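Local atomic coordinates of putative LacI-family transcriptional regulator (Bacteroides fragilis, PDB entry 3GBV), a protein that probably regulates transcription as a LacI-family protein and probably senses a small effector through its periplasmic-binding-protein-like domain. Residues E22-V27 with Y99-I104; Y122-M127 with I229-L234; R189-F194 with Y212-Y217; C240-T245 with E289-Y294. One frame throughout, in Å; residues are numbered along the deposited sequence.

Contact 1 (E22-V27 with Y99-I104)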
loop_
_atom_site.group_PDB
_atom_site.type_symbol
_atom_site.label_atom_id
_atom_site.label_comp_id
_atom_site.label_asym_id
_atom_site.label_seq_id
_atom_site.Cartn_x
_atom_site.Cartn_y
_atom_site.Cartn_z
ATOM N N GLU A 22 1.827 16.645 12.478
ATOM C CA GLU A 22 2.957 15.737 12.636
ATOM C C GLU A 22 2.406 14.313 12.639
ATOM O O GLU A 22 1.194 14.118 12.551
ATOM C CB GLU A 22 3.742 16.042 13.920
ATOM C CG GLU A 22 4.584 17.313 13.804
ATOM C CD GLU A 22 5.504 17.553 14.994
ATOM O OE1 GLU A 22 5.001 17.673 16.134
ATOM O OE2 GLU A 22 6.735 17.632 14.789
ATOM N N TYR A 23 3.288 13.328 12.736
ATOM C CA TYR A 23 2.868 11.940 12.696
ATOM C C TYR A 23 1.675 11.534 13.557
ATOM O O TYR A 23 0.755 10.887 13.077
ATOM C CB TYR A 23 4.033 11.015 13.038
ATOM C CG TYR A 23 3.634 9.561 12.956
ATOM C CD1 TYR A 23 3.488 8.929 11.720
ATOM C CD2 TYR A 23 3.335 8.835 14.110
ATOM C CE1 TYR A 23 3.044 7.609 11.635
ATOM C CE2 TYR A 23 2.892 7.519 14.038
ATOM C CZ TYR A 23 2.748 6.911 12.801
ATOM O OH TYR A 23 2.289 5.621 12.742
ATOM N N TRP A 24 1.693 11.921 14.823
ATOM C CA TRP A 24 0.645 11.527 15.752
ATOM C C TRP A 24 -0.763 12.045 15.496
ATOM O O TRP A 24 -1.740 11.473 15.999
ATOM C CB TRP A 24 1.096 11.860 17.175
ATOM C CG TRP A 24 2.463 11.316 17.443
ATOM C CD1 TRP A 24 3.642 12.017 17.465
ATOM C CD2 TRP A 24 2.811 9.944 17.616
ATOM N NE1 TRP A 24 4.704 11.156 17.636
ATOM C CE2 TRP A 24 4.219 9.869 17.731
ATOM C CE3 TRP A 24 2.072 8.753 17.679
ATOM C CZ2 TRP A 24 4.903 8.666 17.907
ATOM C CZ3 TRP A 24 2.747 7.551 17.853
ATOM C CH2 TRP A 24 4.151 7.519 17.966
ATOM N N THR A 25 -0.882 13.111 14.717
ATOM C CA THR A 25 -2.206 13.647 14.422
ATOM C C THR A 25 -3.101 12.578 13.764
ATOM O O THR A 25 -4.299 12.505 14.024
ATOM C CB THR A 25 -2.089 14.877 13.511
ATOM O OG1 THR A 25 -1.382 15.907 14.214
ATOM C CG2 THR A 25 -3.460 15.394 13.123
ATOM N N ASP A 26 -2.509 11.737 12.925
ATOM C CA ASP A 26 -3.269 10.690 12.259
ATOM C C ASP A 26 -3.661 9.564 13.223
ATOM O O ASP A 26 -4.782 9.051 13.171
ATOM C CB ASP A 26 -2.476 10.137 11.082
ATOM C CG ASP A 26 -2.461 11.089 9.902
ATOM O OD1 ASP A 26 -3.550 11.573 9.527
ATOM O OD2 ASP A 26 -1.367 11.347 9.344
ATOM N N VAL A 27 -2.736 9.184 14.101
ATOM C CA VAL A 27 -3.019 8.143 15.083
ATOM C C VAL A 27 -4.176 8.624 15.956
ATOM O O VAL A 27 -5.054 7.841 16.334
ATOM C CB VAL A 27 -1.799 7.875 15.986
ATOM C CG1 VAL A 27 -2.158 6.850 17.065
ATOM C CG2 VAL A 27 -0.628 7.386 15.139
ATOM N N TYR A 99 1.081 -1.250 23.176
ATOM C CA TYR A 99 2.173 -0.482 22.604
ATOM C C TYR A 99 1.875 -0.212 21.138
ATOM O O TYR A 99 1.325 -1.055 20.427
ATOM C CB TYR A 99 3.512 -1.230 22.666
ATOM C CG TYR A 99 4.179 -1.309 24.027
ATOM C CD1 TYR A 99 4.109 -0.243 24.936
ATOM C CD2 TYR A 99 4.925 -2.431 24.380
ATOM C CE1 TYR A 99 4.770 -0.305 26.165
ATOM C CE2 TYR A 99 5.590 -2.499 25.604
ATOM C CZ TYR A 99 5.511 -1.439 26.490
ATOM O OH TYR A 99 6.162 -1.521 27.702
ATOM N N ILE A 100 2.231 0.984 20.698
ATOM C CA ILE A 100 2.069 1.353 19.312
ATOM C C ILE A 100 3.413 1.902 18.871
ATOM O O ILE A 100 4.145 2.505 19.668
ATOM C CB ILE A 100 0.988 2.428 19.113
ATOM C CG1 ILE A 100 1.217 3.585 20.083
ATOM C CG2 ILE A 100 -0.383 1.819 19.293
ATOM C CD1 ILE A 100 0.209 4.717 19.938
ATOM N N ASP A 101 3.737 1.661 17.606
ATOM C CA ASP A 101 4.976 2.123 16.998
ATOM C C ASP A 101 6.232 1.362 17.432
ATOM O O ASP A 101 6.872 0.700 16.615
ATOM C CB ASP A 101 5.162 3.611 17.265
ATOM C CG ASP A 101 6.236 4.202 16.408
ATOM O OD1 ASP A 101 6.087 4.127 15.168
ATOM O OD2 ASP A 101 7.221 4.720 16.969
ATOM N N SER A 102 6.587 1.460 18.712
ATOM C CA SER A 102 7.765 0.770 19.230
ATOM C C SER A 102 7.383 -0.261 20.282
ATOM O O SER A 102 6.424 -0.067 21.031
ATOM C CB SER A 102 8.740 1.765 19.877
ATOM O OG SER A 102 9.234 2.717 18.954
ATOM N N GLN A 103 8.144 -1.353 20.339
ATOM C CA GLN A 103 7.919 -2.397 21.335
ATOM C C GLN A 103 8.984 -2.166 22.406
ATOM O O GLN A 103 9.982 -1.486 22.159
ATOM C CB GLN A 103 8.127 -3.802 20.746
ATOM C CG GLN A 103 7.464 -4.055 19.406
ATOM C CD GLN A 103 7.690 -5.472 18.898
ATOM O OE1 GLN A 103 7.192 -6.438 19.480
ATOM N NE2 GLN A 103 8.450 -5.604 17.807
ATOM N N ILE A 104 8.753 -2.716 23.593
ATOM C CA ILE A 104 9.696 -2.632 24.705
ATOM C C ILE A 104 9.783 -4.082 25.174
ATOM O O ILE A 104 9.037 -4.521 26.048
ATOM C CB ILE A 104 9.178 -1.712 25.855
ATOM C CG1 ILE A 104 9.112 -0.255 25.372
ATOM C CG2 ILE A 104 10.099 -1.822 27.069
ATOM C CD1 ILE A 104 8.687 0.745 26.432
HETATM O O HOH W 1 3.043 4.218 14.830
#
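Trp-24 meets Asp-101 with the rim of its indole: CH2 lies 4.1 Å from Asp-101 CB, and the methylene sits near the ring plane. The two side chains cross at about a right angle, and the carboxylate plane stands 82° from the indole plane. Trp-24 reaches this far because its CG is anti to the carbonyl carbon (chi1 -51°), which carries the six-membered ring toward the strand end. Over one face of that ring stands Tyr-23 CD2, above its centre and 3.6 Å from the plane of the Trp-24 indole.

Ile-100 offers its tip to both helix residues. Its CD1 lies 4.3 Å from Trp-24 CZ3, approaching obliquely, and 4.3 Å from Val-27 CG1; a branched aliphatic on each side suits this buried junction. The polar link is indirect: Tyr-23 OH donates to a water at 2.6 Å, and the same water donates to Asp-101 OD1 at 3.1 Å. The phenol and the carboxylate are thereby joined without touching.

Behind the contact, Leu-15 of strand 9-16 packs on both Trp-24 and Ile-100, and Gln-153 binds the carbonyl of Asp-101. A 1,2-ethanediol beside Asp-101 probably comes from the crystallisation liquor and marks no more than a pocket. Here the first helix of the N-terminal parallel alpha/beta lobe meets the C-terminal end of strand 97-100, the edge where effectors bind in LacI-type periplasmic-binding-protein folds.

Contact 2 (Y122-M127 with I229-L234). With EDO (1,2-ethanediol), chain D.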
loop_
_atom_site.group_PDB
_atom_site.type_symbol
_atom_site.label_atom_id
_atom_site.label_comp_id
_atom_site.label_asym_id
_atom_site.label_seq_id
_atom_site.Cartn_x
_atom_site.Cartn_y
_atom_site.Cartn_z
ATOM N N TYR A 122 15.054 -3.292 6.212
ATOM C CA TYR A 122 15.622 -4.178 5.199
ATOM C C TYR A 122 15.007 -3.785 3.843
ATOM O O TYR A 122 15.703 -3.667 2.826
ATOM C CB TYR A 122 15.268 -5.627 5.546
ATOM C CG TYR A 122 16.010 -6.678 4.754
ATOM C CD1 TYR A 122 17.328 -7.004 5.056
ATOM C CD2 TYR A 122 15.386 -7.359 3.711
ATOM C CE1 TYR A 122 18.009 -7.982 4.337
ATOM C CE2 TYR A 122 16.055 -8.339 2.983
ATOM C CZ TYR A 122 17.366 -8.646 3.300
ATOM O OH TYR A 122 18.027 -9.611 2.570
ATOM N N PHE A 123 13.694 -3.587 3.850
ATOM C CA PHE A 123 12.946 -3.186 2.662
ATOM C C PHE A 123 13.393 -1.808 2.177
ATOM O O PHE A 123 13.527 -1.575 0.968
ATOM C CB PHE A 123 11.443 -3.139 2.982
ATOM C CG PHE A 123 10.604 -2.477 1.915
ATOM C CD1 PHE A 123 10.146 -3.194 0.814
ATOM C CD2 PHE A 123 10.263 -1.134 2.021
ATOM C CE1 PHE A 123 9.352 -2.577 -0.162
ATOM C CE2 PHE A 123 9.472 -0.512 1.048
ATOM C CZ PHE A 123 9.015 -1.233 -0.043
ATOM N N ALA A 124 13.606 -0.899 3.127
ATOM C CA ALA A 124 14.028 0.464 2.820
ATOM C C ALA A 124 15.373 0.440 2.116
ATOM O O ALA A 124 15.610 1.223 1.204
ATOM C CB ALA A 124 14.109 1.293 4.093
ATOM N N ALA A 125 16.239 -0.475 2.536
ATOM C CA ALA A 125 17.560 -0.628 1.941
ATOM C C ALA A 125 17.433 -1.059 0.484
ATOM O O ALA A 125 18.108 -0.511 -0.391
ATOM C CB ALA A 125 18.373 -1.655 2.717
ATOM N N ARG A 126 16.574 -2.048 0.235
ATOM C CA ARG A 126 16.334 -2.544 -1.118
ATOM C C ARG A 126 15.917 -1.394 -2.024
ATOM O O ARG A 126 16.479 -1.201 -3.100
ATOM C CB ARG A 126 15.223 -3.609 -1.104
ATOM C CG ARG A 126 14.561 -3.907 -2.463
ATOM C CD ARG A 126 15.535 -4.489 -3.458
ATOM N NE ARG A 126 14.935 -4.696 -4.781
ATOM C CZ ARG A 126 14.018 -5.619 -5.072
ATOM N NH1 ARG A 126 13.565 -6.444 -4.138
ATOM N NH2 ARG A 126 13.563 -5.730 -6.315
HETATM N N MSE A 127 14.938 -0.619 -1.576
HETATM C CA MSE A 127 14.431 0.500 -2.377
HETATM C C MSE A 127 15.467 1.593 -2.612
HETATM O O MSE A 127 15.511 2.189 -3.690
HETATM C CB MSE A 127 13.182 1.123 -1.731
HETATM C CG MSE A 127 12.000 0.169 -1.549
HETATM SE SE MSE A 127 11.528 -0.658 -3.253
HETATM C CE MSE A 127 10.938 0.902 -4.353
ATOM N N ILE A 229 14.683 9.084 0.810
ATOM C CA ILE A 229 13.706 8.039 1.034
ATOM C C ILE A 229 13.300 8.377 2.462
ATOM O O ILE A 229 14.147 8.538 3.337
ATOM C CB ILE A 229 14.300 6.626 0.973
ATOM C CG1 ILE A 229 14.472 6.212 -0.488
ATOM C CG2 ILE A 229 13.369 5.627 1.699
ATOM C CD1 ILE A 229 14.775 4.739 -0.666
ATOM N N GLY A 230 12.007 8.534 2.690
ATOM C CA GLY A 230 11.556 8.881 4.019
ATOM C C GLY A 230 10.395 8.044 4.489
ATOM O O GLY A 230 9.953 7.126 3.801
ATOM N N TYR A 231 9.903 8.376 5.677
ATOM C CA TYR A 231 8.787 7.666 6.270
ATOM C C TYR A 231 7.578 8.549 6.561
ATOM O O TYR A 231 7.707 9.738 6.873
ATOM C CB TYR A 231 9.235 7.000 7.573
ATOM C CG TYR A 231 9.909 5.659 7.392
ATOM C CD1 TYR A 231 9.234 4.471 7.683
ATOM C CD2 TYR A 231 11.224 5.575 6.962
ATOM C CE1 TYR A 231 9.872 3.233 7.553
ATOM C CE2 TYR A 231 11.863 4.356 6.832
ATOM C CZ TYR A 231 11.191 3.186 7.131
ATOM O OH TYR A 231 11.872 1.982 7.028
ATOM N N ASP A 232 6.402 7.946 6.429
ATOM C CA ASP A 232 5.140 8.585 6.740
ATOM C C ASP A 232 4.634 9.700 5.851
ATOM O O ASP A 232 5.397 10.482 5.270
ATOM C CB ASP A 232 5.178 9.017 8.202
ATOM C CG ASP A 232 5.575 7.870 9.117
ATOM O OD1 ASP A 232 4.926 6.800 9.065
ATOM O OD2 ASP A 232 6.542 8.028 9.878
ATOM N N LEU A 233 3.312 9.748 5.757
ATOM C CA LEU A 233 2.617 10.695 4.918
ATOM C C LEU A 233 2.270 12.046 5.520
ATOM O O LEU A 233 1.152 12.516 5.367
ATOM C CB LEU A 233 1.358 10.020 4.370
ATOM C CG LEU A 233 1.515 9.130 3.122
ATOM C CD1 LEU A 233 2.914 8.582 3.015
ATOM C CD2 LEU A 233 0.513 8.006 3.165
ATOM N N LEU A 234 3.214 12.675 6.216
ATOM C CA LEU A 234 2.955 14.010 6.747
ATOM C C LEU A 234 2.763 14.872 5.502
ATOM O O LEU A 234 3.328 14.577 4.446
ATOM C CB LEU A 234 4.156 14.538 7.527
ATOM C CG LEU A 234 4.285 14.185 9.005
ATOM C CD1 LEU A 234 4.449 12.682 9.157
ATOM C CD2 LEU A 234 5.481 14.932 9.596
HETATM C C1 EDO D . 7.626 5.879 11.987
HETATM O O1 EDO D . 8.499 6.895 11.492
HETATM C C2 EDO D . 7.370 6.070 13.481
HETATM O O2 EDO D . 6.526 7.198 13.689
#
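Ile-229 reaches helix 117-131 through one branch. From CB, its CG1 lies anti to the carbonyl carbon (chi1 -79°), and the nearly extended second torsion carries CD1 to the helix backbone. That methyl sits 3.8 Å from Met-127 C. Met-127 CB is 4.1 Å from the same CD1. Met-127, a selenomethionine, bends after CB and takes its selenium away from the strand, so the backbone carbonyl carbon and CB, not the selenium end, meet the methyl.

Strand 227-231 belongs to the central sheet of the C-terminal lobe, an alpha/beta layer of the periplasmic-binding-protein type. Helix 117-131 runs antiparallel at 151° to it, the axes of the short segments 9.9 Å apart. The small Ala-124 suits its place between Tyr-231 and Ile-250 of strand 246-251: its CB meets Tyr-231 OH at 3.8 Å, while that hydroxyl is hydrogen-bonded to Ser-120.

Past the strand end, Asp-232 OD2 accepts a 2.8 Å hydrogen bond from O1 of 1,2-ethanediol, probably from the crystallisation liquor. Met-127 also packs on Met-127 of the second subunit.

Contact 3 (R189-F194 with Y212-Y217)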
loop_
_atom_site.group_PDB
_atom_site.type_symbol
_atom_site.label_atom_id
_atom_site.label_comp_id
_atom_site.label_asym_id
_atom_site.label_seq_id
_atom_site.Cartn_x
_atom_site.Cartn_y
_atom_site.Cartn_z
ATOM N N ARG A 189 22.540 24.428 8.907
ATOM C CA ARG A 189 23.991 24.587 8.991
ATOM C C ARG A 189 24.662 23.208 9.011
ATOM O O ARG A 189 25.733 23.023 8.433
ATOM C CB ARG A 189 24.381 25.406 10.226
ATOM C CG ARG A 189 25.741 26.094 10.086
ATOM C CD ARG A 189 25.979 27.130 11.183
ATOM N NE ARG A 189 26.246 26.512 12.480
ATOM C CZ ARG A 189 26.298 27.177 13.633
ATOM N NH1 ARG A 189 26.096 28.490 13.655
ATOM N NH2 ARG A 189 26.555 26.528 14.763
HETATM N N MSE A 190 24.034 22.237 9.669
HETATM C CA MSE A 190 24.580 20.877 9.694
HETATM C C MSE A 190 24.637 20.364 8.251
HETATM O O MSE A 190 25.632 19.779 7.828
HETATM C CB MSE A 190 23.678 19.932 10.498
HETATM C CG MSE A 190 23.553 20.236 11.999
HETATM SE SE MSE A 190 25.151 19.646 13.029
HETATM C CE MSE A 190 25.529 17.882 12.221
ATOM N N LEU A 191 23.553 20.581 7.507
ATOM C CA LEU A 191 23.481 20.130 6.122
ATOM C C LEU A 191 24.541 20.789 5.237
ATOM O O LEU A 191 25.192 20.110 4.446
ATOM C CB LEU A 191 22.085 20.379 5.533
ATOM C CG LEU A 191 20.912 19.414 5.794
ATOM C CD1 LEU A 191 21.362 17.980 5.563
ATOM C CD2 LEU A 191 20.390 19.573 7.192
ATOM N N ASP A 192 24.721 22.102 5.368
ATOM C CA ASP A 192 25.726 22.799 4.560
ATOM C C ASP A 192 27.101 22.168 4.734
ATOM O O ASP A 192 27.783 21.876 3.753
ATOM C CB ASP A 192 25.814 24.286 4.923
ATOM C CG ASP A 192 24.580 25.066 4.510
ATOM O OD1 ASP A 192 24.021 24.773 3.433
ATOM O OD2 ASP A 192 24.176 25.984 5.257
ATOM N N ASP A 193 27.511 21.956 5.980
ATOM C CA ASP A 193 28.812 21.356 6.231
ATOM C C ASP A 193 28.891 19.958 5.631
ATOM O O ASP A 193 29.868 19.622 4.968
ATOM C CB ASP A 193 29.110 21.305 7.738
ATOM C CG ASP A 193 29.335 22.695 8.342
ATOM O OD1 ASP A 193 30.054 23.506 7.718
ATOM O OD2 ASP A 193 28.807 22.979 9.440
ATOM N N PHE A 194 27.852 19.151 5.841
ATOM C CA PHE A 194 27.836 17.789 5.313
ATOM C C PHE A 194 27.972 17.743 3.797
ATOM O O PHE A 194 28.836 17.048 3.267
ATOM C CB PHE A 194 26.544 17.060 5.716
ATOM C CG PHE A 194 26.395 15.705 5.074
ATOM C CD1 PHE A 194 27.094 14.609 5.566
ATOM C CD2 PHE A 194 25.609 15.541 3.934
ATOM C CE1 PHE A 194 27.020 13.369 4.929
ATOM C CE2 PHE A 194 25.527 14.306 3.289
ATOM C CZ PHE A 194 26.234 13.218 3.786
ATOM N N TYR A 212 10.964 15.747 5.633
ATOM C CA TYR A 212 10.733 17.039 4.999
ATOM C C TYR A 212 11.804 18.067 5.370
ATOM O O TYR A 212 12.038 19.023 4.625
ATOM C CB TYR A 212 9.343 17.576 5.374
ATOM C CG TYR A 212 9.172 17.915 6.840
ATOM C CD1 TYR A 212 9.703 19.091 7.369
ATOM C CD2 TYR A 212 8.486 17.059 7.700
ATOM C CE1 TYR A 212 9.558 19.409 8.713
ATOM C CE2 TYR A 212 8.335 17.371 9.057
ATOM C CZ TYR A 212 8.877 18.549 9.551
ATOM O OH TYR A 212 8.740 18.876 10.879
ATOM N N ILE A 213 12.442 17.876 6.523
ATOM C CA ILE A 213 13.489 18.794 6.971
ATOM C C ILE A 213 14.615 18.774 5.938
ATOM O O ILE A 213 15.159 19.812 5.569
ATOM C CB ILE A 213 14.060 18.372 8.353
ATOM C CG1 ILE A 213 13.001 18.559 9.433
ATOM C CG2 ILE A 213 15.287 19.200 8.695
ATOM C CD1 ILE A 213 13.373 17.933 10.754
ATOM N N ILE A 214 14.949 17.576 5.473
ATOM C CA ILE A 214 16.004 17.407 4.488
ATOM C C ILE A 214 15.462 17.772 3.116
ATOM O O ILE A 214 16.160 18.369 2.296
ATOM C CB ILE A 214 16.491 15.951 4.426
ATOM C CG1 ILE A 214 16.839 15.434 5.831
ATOM C CG2 ILE A 214 17.686 15.858 3.488
ATOM C CD1 ILE A 214 18.064 16.070 6.433
ATOM N N GLY A 215 14.214 17.396 2.866
ATOM C CA GLY A 215 13.605 17.689 1.585
ATOM C C GLY A 215 13.438 19.176 1.321
ATOM O O GLY A 215 13.738 19.654 0.226
ATOM N N GLU A 216 12.943 19.904 2.317
ATOM C CA GLU A 216 12.738 21.337 2.180
ATOM C C GLU A 216 14.078 22.050 2.126
ATOM O O GLU A 216 14.189 23.125 1.538
ATOM C CB GLU A 216 11.888 21.863 3.336
ATOM C CG GLU A 216 10.487 21.271 3.357
ATOM C CD GLU A 216 9.669 21.728 4.546
ATOM O OE1 GLU A 216 8.485 21.334 4.635
ATOM O OE2 GLU A 216 10.208 22.476 5.391
ATOM N N TYR A 217 15.099 21.455 2.733
ATOM C CA TYR A 217 16.429 22.053 2.688
ATOM C C TYR A 217 16.904 22.044 1.237
ATOM O O TYR A 217 17.403 23.050 0.731
ATOM C CB TYR A 217 17.420 21.261 3.540
ATOM C CG TYR A 217 18.861 21.635 3.271
ATOM C CD1 TYR A 217 19.421 22.796 3.817
ATOM C CD2 TYR A 217 19.659 20.843 2.449
ATOM C CE1 TYR A 217 20.744 23.158 3.544
ATOM C CE2 TYR A 217 20.977 21.196 2.169
ATOM C CZ TYR A 217 21.511 22.353 2.721
ATOM O OH TYR A 217 22.808 22.707 2.440
#
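Leu-191 lies over the face of the Tyr-217 ring in a CH-pi contact. Its CB sits 3.5 Å from the centroid of the Tyr-217 ring, close to the normal, and the two side chains slide past each other in opposite directions. With its CG anti to the backbone N (chi1 166°), Tyr-217 extends its phenol toward helix 187-197.

Apolar packing continues farther in, where Leu-191 CD1 touches Ile-214 CD1 at 3.9 Å, the side chains crossing at about a right angle.

A single hydrogen bond closes the outer side: Tyr-217 OH donates to Asp-192 OD1 at 2.6 Å. The hydroxyl comes from above the carboxylate plane, 37° out of it, whereas Asp-192 OD1 lies in the plane of the tyrosine ring, at its edge. Tyrosine suits this place, offering a face to leucine and a donor to aspartate. The other oxygen, OD2, forms a salt bridge with Arg-221.

The two short segments cross at -65° on one face of the C-terminal sheet; Phe-141 of strand 137-144 packs on both Leu-191 and Ile-214, and Leu-177 and Leu-179 of strand 173-180 also pack on Leu-191.

Contact 4 (C240-T245 with E289-Y294)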
loop_
_atom_site.group_PDB
_atom_site.type_symbol
_atom_site.label_atom_id
_atom_site.label_comp_id
_atom_site.label_asym_id
_atom_site.label_seq_id
_atom_site.Cartn_x
_atom_site.Cartn_y
_atom_site.Cartn_z
ATOM N N CYS A 240 7.147 17.255 -0.573
ATOM C CA CYS A 240 8.515 17.001 -1.012
ATOM C C CYS A 240 8.520 15.828 -1.963
ATOM O O CYS A 240 9.366 15.750 -2.851
ATOM C CB CYS A 240 9.434 16.681 0.169
ATOM S SG CYS A 240 9.719 18.051 1.301
ATOM N N LEU A 241 7.582 14.904 -1.756
ATOM C CA LEU A 241 7.460 13.728 -2.607
ATOM C C LEU A 241 7.010 14.181 -3.990
ATOM O O LEU A 241 7.524 13.725 -5.020
ATOM C CB LEU A 241 6.424 12.750 -2.042
ATOM C CG LEU A 241 6.155 11.524 -2.920
ATOM C CD1 LEU A 241 7.388 10.613 -2.950
ATOM C CD2 LEU A 241 4.945 10.767 -2.388
ATOM N N LYS A 242 6.042 15.084 -4.007
ATOM C CA LYS A 242 5.519 15.582 -5.266
ATOM C C LYS A 242 6.466 16.530 -5.981
ATOM O O LYS A 242 6.410 16.642 -7.194
ATOM C CB LYS A 242 4.162 16.248 -5.039
ATOM C CG LYS A 242 3.031 15.242 -4.972
ATOM C CD LYS A 242 1.727 15.862 -4.519
ATOM C CE LYS A 242 0.580 14.891 -4.749
ATOM N NZ LYS A 242 -0.693 15.313 -4.106
ATOM N N GLU A 243 7.344 17.195 -5.234
ATOM C CA GLU A 243 8.298 18.135 -5.826
ATOM C C GLU A 243 9.583 17.464 -6.283
ATOM O O GLU A 243 10.363 18.056 -7.024
ATOM C CB GLU A 243 8.629 19.251 -4.835
ATOM C CG GLU A 243 7.391 19.923 -4.286
ATOM C CD GLU A 243 7.472 21.431 -4.304
ATOM O OE1 GLU A 243 7.502 22.008 -5.415
ATOM O OE2 GLU A 243 7.503 22.036 -3.207
ATOM N N GLY A 244 9.818 16.237 -5.831
ATOM C CA GLY A 244 11.011 15.531 -6.255
ATOM C C GLY A 244 12.191 15.427 -5.306
ATOM O O GLY A 244 13.134 14.715 -5.612
ATOM N N THR A 245 12.173 16.125 -4.175
ATOM C CA THR A 245 13.293 16.024 -3.236
ATOM C C THR A 245 13.279 14.652 -2.567
ATOM O O THR A 245 14.330 14.105 -2.219
ATOM C CB THR A 245 13.235 17.120 -2.172
ATOM O OG1 THR A 245 11.916 17.178 -1.614
ATOM C CG2 THR A 245 13.587 18.464 -2.791
ATOM N N GLU A 289 3.709 9.021 -8.337
ATOM C CA GLU A 289 2.718 8.454 -9.235
ATOM C C GLU A 289 1.575 7.634 -8.632
ATOM O O GLU A 289 0.639 7.287 -9.348
ATOM C CB GLU A 289 3.399 7.607 -10.310
ATOM C CG GLU A 289 4.293 8.364 -11.283
ATOM C CD GLU A 289 5.612 8.763 -10.667
ATOM O OE1 GLU A 289 6.135 7.981 -9.843
ATOM O OE2 GLU A 289 6.129 9.849 -11.015
ATOM N N ASN A 290 1.639 7.296 -7.346
ATOM C CA ASN A 290 0.544 6.533 -6.755
ATOM C C ASN A 290 0.032 7.119 -5.441
ATOM O O ASN A 290 -0.969 6.651 -4.890
ATOM C CB ASN A 290 0.942 5.058 -6.555
ATOM C CG ASN A 290 1.882 4.838 -5.368
ATOM O OD1 ASN A 290 2.035 3.702 -4.897
ATOM N ND2 ASN A 290 2.521 5.906 -4.891
ATOM N N ILE A 291 0.703 8.165 -4.960
ATOM C CA ILE A 291 0.317 8.784 -3.705
ATOM C C ILE A 291 -1.131 9.256 -3.659
ATOM O O ILE A 291 -1.775 9.129 -2.622
ATOM C CB ILE A 291 1.248 9.980 -3.330
ATOM C CG1 ILE A 291 0.900 10.494 -1.933
ATOM C CG2 ILE A 291 1.062 11.131 -4.294
ATOM C CD1 ILE A 291 1.086 9.476 -0.831
ATOM N N ASP A 292 -1.657 9.782 -4.765
ATOM C CA ASP A 292 -3.037 10.278 -4.753
ATOM C C ASP A 292 -4.122 9.197 -4.721
ATOM O O ASP A 292 -5.291 9.486 -4.465
ATOM C CB ASP A 292 -3.281 11.225 -5.939
ATOM C CG ASP A 292 -2.340 12.435 -5.934
ATOM O OD1 ASP A 292 -1.943 12.901 -4.838
ATOM O OD2 ASP A 292 -2.004 12.930 -7.030
ATOM N N TYR A 293 -3.737 7.949 -4.950
ATOM C CA TYR A 293 -4.700 6.861 -4.952
ATOM C C TYR A 293 -4.597 5.948 -3.732
ATOM O O TYR A 293 -5.297 4.940 -3.635
ATOM C CB TYR A 293 -4.535 6.075 -6.244
ATOM C CG TYR A 293 -4.840 6.934 -7.437
ATOM C CD1 TYR A 293 -6.163 7.162 -7.826
ATOM C CD2 TYR A 293 -3.817 7.587 -8.136
ATOM C CE1 TYR A 293 -6.463 8.016 -8.869
ATOM C CE2 TYR A 293 -4.111 8.455 -9.190
ATOM C CZ TYR A 293 -5.434 8.661 -9.550
ATOM O OH TYR A 293 -5.747 9.494 -10.598
ATOM N N TYR A 294 -3.728 6.320 -2.799
ATOM C CA TYR A 294 -3.520 5.565 -1.563
ATOM C C TYR A 294 -4.505 6.061 -0.511
ATOM O O TYR A 294 -4.767 7.258 -0.420
ATOM C CB TYR A 294 -2.093 5.789 -1.055
ATOM C CG TYR A 294 -1.742 5.090 0.238
ATOM C CD1 TYR A 294 -1.289 3.768 0.245
ATOM C CD2 TYR A 294 -1.823 5.759 1.453
ATOM C CE1 TYR A 294 -0.920 3.138 1.430
ATOM C CE2 TYR A 294 -1.461 5.138 2.641
ATOM C CZ TYR A 294 -1.011 3.833 2.622
ATOM O OH TYR A 294 -0.656 3.218 3.789
#
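Lys-242 and Asp-292 form a salt bridge across the outer side of this contact, in which the C-terminal tail following strand 284-286 folds against helix 235-243 of the C-terminal alpha/beta lobe. Lys-242 NZ donates at 2.8 Å to Asp-292 OD1, which accepts through its syn lone pair. The lysine chain is extended beyond CG, and this length lets an exposed helix residue reach the tail. Both residues are exposed, so solvent probably screens the pair.

Beneath the salt bridge the partners are apolar: Lys-242 CE passes Ile-291 CG2 at 3.8 Å, so the lysine gives its aliphatic part to the isoleucine and its ammonium to the aspartate. Leu-233 and Leu-286 also pack on Ile-291.

The carbonyls at the helix end are met from within and without. Cys-240 O accepts from Thr-245 OG1 at 3.2 Å, with the donor tilted 30° from the carbonyl plane, and weakly from Gly-244 N; Lys-242 O accepts from Lys-288 NZ. Gly-244 has a positive phi of 103°, a turn that glycine takes easily. In the tail, Glu-289 forms a salt bridge with Arg-126 of the second subunit. Between the buried residues, Leu-241 CD2 rests 3.9 Å from Ile-291 CB.

Contact 1 belongs to the N-terminal lobe, contacts 2, 3 and 4 to the C-terminal one, and the first two meet where the lobes face each other: their centres are about 17 Å apart, and Tyr-23 CE1 approaches Asp-232 OD1 at 3.3 Å. The 1,2-ethanediol near Asp-101 and Asp-232 probably comes from the crystallisation liquor, though it occupies the gap between the lobes where relatives bind effectors. Contact 3 is nested in the loop closed by contact 2, and Leu-234 packs on Tyr-212. Leu-233, from the end of 229-234, packs on Tyr-294 and Ile-291 of contact 4; contacts 2 and 4 both reach the second subunit. Gly-215 O lies 3.2 Å from Thr-245 CG2, and Cys-240 SG packs on Gly-215 and Glu-216.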